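Local structure of toll-like receptor 13 (Mus musculus, 4Z0C) at residues L248-M254 with N277-T283; L618-S624 with H646-L650. The protein recognizes bacterial 23S ribosomal RNA as an innate immune receptor and signals through MYD88 and TRAF6 to activate NF-kappa-B and inflammatory responses. One frame throughout, in Å; residues are numbered along the deposited sequence.

Contact 1: residues L248-M254 with N277-T283; sequences LQNLRAM and NLPKLET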
# COMPACT_ATOMS: atom_id res chain seq x y z
N LEU A 248 -2.07 -55.48 7.90
CA LEU A 248 -1.84 -54.09 8.31
C LEU A 248 -1.76 -53.91 9.82
O LEU A 248 -2.21 -52.89 10.34
CB LEU A 248 -2.95 -53.19 7.76
CG LEU A 248 -3.07 -53.21 6.23
CD1 LEU A 248 -4.41 -52.64 5.75
CD2 LEU A 248 -1.89 -52.49 5.58
N GLN A 249 -1.20 -54.88 10.53
CA GLN A 249 -1.25 -54.83 11.99
C GLN A 249 -0.26 -53.84 12.57
O GLN A 249 -0.34 -53.49 13.75
CB GLN A 249 -1.06 -56.22 12.60
CG GLN A 249 -2.22 -57.17 12.40
CD GLN A 249 -3.45 -56.78 13.18
OE1 GLN A 249 -3.46 -56.84 14.41
NE2 GLN A 249 -4.52 -56.43 12.47
N ASN A 250 0.69 -53.38 11.77
CA ASN A 250 1.59 -52.33 12.23
C ASN A 250 1.17 -50.90 11.87
O ASN A 250 1.86 -49.95 12.22
CB ASN A 250 3.02 -52.60 11.76
CG ASN A 250 3.77 -53.54 12.68
OD1 ASN A 250 3.71 -53.41 13.90
ND2 ASN A 250 4.46 -54.52 12.09
N LEU A 251 0.05 -50.75 11.17
CA LEU A 251 -0.37 -49.46 10.66
C LEU A 251 -0.69 -48.47 11.78
O LEU A 251 -1.45 -48.78 12.70
CB LEU A 251 -1.55 -49.63 9.70
CG LEU A 251 -1.62 -48.55 8.61
CD1 LEU A 251 -0.48 -48.73 7.62
CD2 LEU A 251 -2.96 -48.55 7.89
N ARG A 252 -0.09 -47.28 11.71
CA ARG A 252 -0.35 -46.21 12.68
C ARG A 252 -1.23 -45.09 12.11
O ARG A 252 -1.91 -44.38 12.85
CB ARG A 252 0.97 -45.61 13.17
CG ARG A 252 1.53 -46.20 14.44
CD ARG A 252 2.38 -47.39 14.14
NE ARG A 252 3.07 -47.89 15.33
CZ ARG A 252 3.90 -48.93 15.33
NH1 ARG A 252 4.13 -49.61 14.20
NH2 ARG A 252 4.49 -49.31 16.45
N ALA A 253 -1.21 -44.94 10.79
CA ALA A 253 -1.89 -43.82 10.15
C ALA A 253 -2.45 -44.26 8.81
O ALA A 253 -1.81 -45.02 8.07
CB ALA A 253 -0.91 -42.62 9.98
N MET A 254 -3.65 -43.78 8.50
CA MET A 254 -4.28 -44.08 7.23
C MET A 254 -4.91 -42.83 6.65
O MET A 254 -5.39 -41.96 7.38
CB MET A 254 -5.37 -45.15 7.41
CG MET A 254 -5.78 -45.77 6.09
SD MET A 254 -6.56 -47.37 6.29
CE MET A 254 -6.74 -47.86 4.58
N ASN A 277 -10.08 -53.36 13.22
CA ASN A 277 -9.10 -54.42 13.44
C ASN A 277 -7.64 -54.01 13.27
O ASN A 277 -6.77 -54.85 13.06
CB ASN A 277 -9.40 -55.61 12.55
CG ASN A 277 -10.64 -56.36 12.99
OD1 ASN A 277 -10.75 -56.77 14.15
ND2 ASN A 277 -11.60 -56.50 12.09
N LEU A 278 -7.37 -52.70 13.36
CA LEU A 278 -6.00 -52.22 13.29
C LEU A 278 -5.62 -51.63 14.64
O LEU A 278 -5.89 -50.47 14.92
CB LEU A 278 -5.88 -51.18 12.18
CG LEU A 278 -6.41 -51.67 10.83
CD1 LEU A 278 -6.51 -50.53 9.84
CD2 LEU A 278 -5.52 -52.78 10.30
N PRO A 279 -4.99 -52.45 15.50
CA PRO A 279 -4.81 -52.09 16.91
C PRO A 279 -3.79 -50.97 17.15
O PRO A 279 -3.71 -50.44 18.26
CB PRO A 279 -4.34 -53.41 17.55
CG PRO A 279 -3.67 -54.15 16.42
CD PRO A 279 -4.47 -53.79 15.19
N LYS A 280 -3.02 -50.62 16.13
CA LYS A 280 -2.02 -49.58 16.30
C LYS A 280 -2.44 -48.26 15.61
O LYS A 280 -1.74 -47.26 15.68
CB LYS A 280 -0.67 -50.05 15.77
CG LYS A 280 -0.01 -51.15 16.60
CD LYS A 280 0.35 -50.63 17.98
CE LYS A 280 1.84 -50.74 18.24
NZ LYS A 280 2.22 -50.07 19.53
N LEU A 281 -3.59 -48.27 14.94
CA LEU A 281 -4.05 -47.11 14.20
C LEU A 281 -4.34 -45.95 15.15
O LEU A 281 -5.10 -46.09 16.09
CB LEU A 281 -5.31 -47.47 13.41
CG LEU A 281 -5.82 -46.32 12.53
CD1 LEU A 281 -4.91 -46.09 11.33
CD2 LEU A 281 -7.26 -46.57 12.08
N GLU A 282 -3.69 -44.82 14.94
CA GLU A 282 -3.97 -43.66 15.79
C GLU A 282 -4.22 -42.34 15.04
O GLU A 282 -4.74 -41.38 15.60
CB GLU A 282 -2.88 -43.52 16.87
CG GLU A 282 -1.49 -43.26 16.36
CD GLU A 282 -0.44 -43.61 17.41
OE1 GLU A 282 -0.76 -44.44 18.30
OE2 GLU A 282 0.68 -43.07 17.34
N THR A 283 -3.92 -42.35 13.74
CA THR A 283 -4.14 -41.20 12.89
C THR A 283 -5.00 -41.59 11.70
O THR A 283 -4.67 -42.53 10.96
CB THR A 283 -2.82 -40.61 12.38
OG1 THR A 283 -2.13 -39.94 13.44
CG2 THR A 283 -3.07 -39.63 11.25
O HOH W 1 -2.77 -51.18 13.65
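R252 brings the end of its side chain against K280, NH2 lying 3.5 Å from K280 CE, where two consecutive leucine-rich repeats of the ectodomain solenoid stack as their chains enter the parallel sheet. The guanidinium thus meets a lysine methylene, leaving two like charges close, R252 NH2 to K280 NZ 3.9 Å; R252 NH1 also donates to N250 O at 3.0 Å. Each segment makes the same type I turn, L248 to L251 and L278 to L281, so the two chains approach the sheet in matching conformations. The leucines suit the buried side: L278 CD2 packs on L248 CB at 3.6 Å, and L281 CD1 on M254 CB at 4.1 Å. Q249, long enough to reach the next repeat, donates from NE2 to N277 O at 2.8 Å. Between the turns a water accepts from K280 N at 2.6 Å and donates to L251 O at 2.9 Å. The parallel bridge of A253 with T283 begins the strand pairing, and small A253 lets its CB approach T283 CB to 3.7 Å. R252 O receives both E282 N at 2.8 Å and T283 N at 3.0 Å, while M254 N donates to T283 O at 2.9 Å.

Contact 2: residues L618-S624 with H646-L650; sequences LVPDMFS and HLKNL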
# COMPACT_ATOMS: atom_id res chain seq x y z
N LEU A 618 30.38 9.30 -4.09
CA LEU A 618 30.45 8.94 -2.67
C LEU A 618 30.97 10.13 -1.84
O LEU A 618 31.83 10.88 -2.29
CB LEU A 618 31.34 7.72 -2.50
CG LEU A 618 30.73 6.31 -2.27
CD1 LEU A 618 29.37 6.10 -2.97
CD2 LEU A 618 31.75 5.24 -2.69
N VAL A 619 30.41 10.32 -0.65
CA VAL A 619 30.85 11.39 0.24
C VAL A 619 32.19 11.05 0.89
O VAL A 619 32.31 10.01 1.54
CB VAL A 619 29.79 11.65 1.35
CG1 VAL A 619 30.37 12.52 2.46
CG2 VAL A 619 28.51 12.27 0.78
N PRO A 620 33.21 11.94 0.74
CA PRO A 620 34.56 11.69 1.27
C PRO A 620 34.58 11.43 2.79
O PRO A 620 33.91 12.16 3.53
CB PRO A 620 35.33 12.98 0.94
CG PRO A 620 34.61 13.54 -0.25
CD PRO A 620 33.14 13.20 -0.02
N ASP A 621 35.30 10.39 3.21
CA ASP A 621 35.41 10.02 4.63
C ASP A 621 34.09 9.61 5.31
O ASP A 621 34.01 9.54 6.54
CB ASP A 621 36.11 11.11 5.46
CG ASP A 621 37.63 11.13 5.24
OD1 ASP A 621 38.26 10.05 5.27
OD2 ASP A 621 38.19 12.24 5.07
N MET A 622 33.05 9.35 4.53
CA MET A 622 31.80 8.89 5.11
C MET A 622 31.91 7.51 5.77
O MET A 622 31.29 7.25 6.80
CB MET A 622 30.69 8.88 4.06
CG MET A 622 29.35 8.38 4.58
SD MET A 622 28.01 8.73 3.43
CE MET A 622 27.55 10.35 4.04
N PHE A 623 32.75 6.65 5.21
CA PHE A 623 32.81 5.26 5.66
C PHE A 623 34.08 4.95 6.47
O PHE A 623 34.23 3.85 7.00
CB PHE A 623 32.73 4.34 4.44
CG PHE A 623 31.60 4.70 3.49
CD1 PHE A 623 30.27 4.53 3.87
CD2 PHE A 623 31.87 5.18 2.22
CE1 PHE A 623 29.25 4.86 3.00
CE2 PHE A 623 30.83 5.49 1.34
CZ PHE A 623 29.53 5.33 1.74
N SER A 624 34.94 5.96 6.60
CA SER A 624 36.26 5.83 7.23
C SER A 624 36.23 5.44 8.71
O SER A 624 37.26 5.13 9.26
CB SER A 624 37.04 7.13 7.09
OG SER A 624 37.27 7.43 5.74
N HIS A 646 37.74 5.94 -1.01
CA HIS A 646 36.41 5.44 -0.62
C HIS A 646 36.55 4.32 0.37
O HIS A 646 35.74 4.20 1.30
CB HIS A 646 35.66 4.97 -1.86
CG HIS A 646 35.50 6.03 -2.89
ND1 HIS A 646 35.70 5.80 -4.24
CD2 HIS A 646 35.14 7.33 -2.77
CE1 HIS A 646 35.48 6.92 -4.90
NE2 HIS A 646 35.14 7.87 -4.04
N LEU A 647 37.61 3.55 0.17
CA LEU A 647 37.88 2.31 0.89
C LEU A 647 38.86 2.51 2.05
O LEU A 647 39.28 1.53 2.69
CB LEU A 647 38.45 1.28 -0.09
CG LEU A 647 37.45 0.74 -1.10
CD1 LEU A 647 38.09 -0.32 -1.97
CD2 LEU A 647 36.20 0.20 -0.40
N LYS A 648 39.25 3.76 2.30
CA LYS A 648 40.16 4.08 3.40
C LYS A 648 39.69 3.53 4.75
O LYS A 648 38.55 3.74 5.17
CB LYS A 648 40.38 5.60 3.50
CG LYS A 648 41.57 5.97 4.39
CD LYS A 648 41.60 7.43 4.83
CE LYS A 648 40.76 8.35 3.95
NZ LYS A 648 40.84 9.78 4.38
N ASN A 649 40.58 2.80 5.42
CA ASN A 649 40.37 2.32 6.78
C ASN A 649 39.34 1.22 6.98
O ASN A 649 39.02 0.89 8.12
CB ASN A 649 40.06 3.46 7.75
CG ASN A 649 40.62 3.21 9.14
OD1 ASN A 649 41.76 2.77 9.28
ND2 ASN A 649 39.80 3.43 10.16
N LEU A 650 38.80 0.67 5.89
CA LEU A 650 37.92 -0.50 6.04
C LEU A 650 38.78 -1.76 6.28
O LEU A 650 38.96 -2.60 5.40
CB LEU A 650 36.94 -0.65 4.86
CG LEU A 650 35.68 0.24 4.69
CD1 LEU A 650 35.32 1.11 5.91
CD2 LEU A 650 35.68 1.09 3.44
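Three residues, H646, S624 and K648, lose the most surface where two successive leucine-rich repeats meet in the loops that lead from one strand of the solenoid sheet to the next. H646 presents a flat ring to L618, whose CD2 methyl sits over one face, 4.1 Å from the ring centroid and 23° off its normal, in a CH-pi contact. Imidazole suits this half-exposed place because it offers an apolar face while keeping a polar edge, and its ND1 accepts a hydrogen bond from the backbone N of N643. The backbone O of H646 lies near the plane of the F623 ring, at its edge, 4.1 Å from F623 CD2. F623 belongs to the buried side, where its ring meets that of F632, and its CB packs 4.4 Å from L650 CD1.

K648 is the exposed counterpart. Its long, flexible side chain carries NZ to D621 OD1 at 2.7 Å, a salt bridge across the repeat boundary. D621 stands in the type II turn from V619 to M622 with phi of 62°, a left-handed backbone conformation that asparagine and aspartate tolerate better than most residues. N649 takes the equivalent place in the type II turn from L647 to L650, with phi of 70°, and its OD1 is hydrogen-bonded to K651 NZ.

S624, small enough to fit between the turns, brings its CA within 3.7 Å of K648 O. Its backbone O accepts N649 ND2 at 3.2 Å, while its hydroxyl OG donates to D621 OD1 at 2.8 Å, so that one carboxylate oxygen serves both S624 and K648.

Both contacts join neighbouring repeats of the same leucine-rich-repeat solenoid, and the same long sheet runs through both regions. Contact 1 comes first along the chain, between LRR 10 and LRR 11, and leads into strands 253-255 and 283-285; contact 2, between LRR 24 and LRR 25, lies in the loops after strands 607-609 and 631-633. Their centres are about 68 Å apart, on opposite sides of the chain's centre. Contact 1 reaches into the sheet itself, whereas contact 2 stays in the loops before it. Such repeat-to-repeat packing builds the curved ectodomain that binds RNA; the nearest atoms of contact 2 are about 12 Å from the nucleic acid, those of contact 1 about 22 Å.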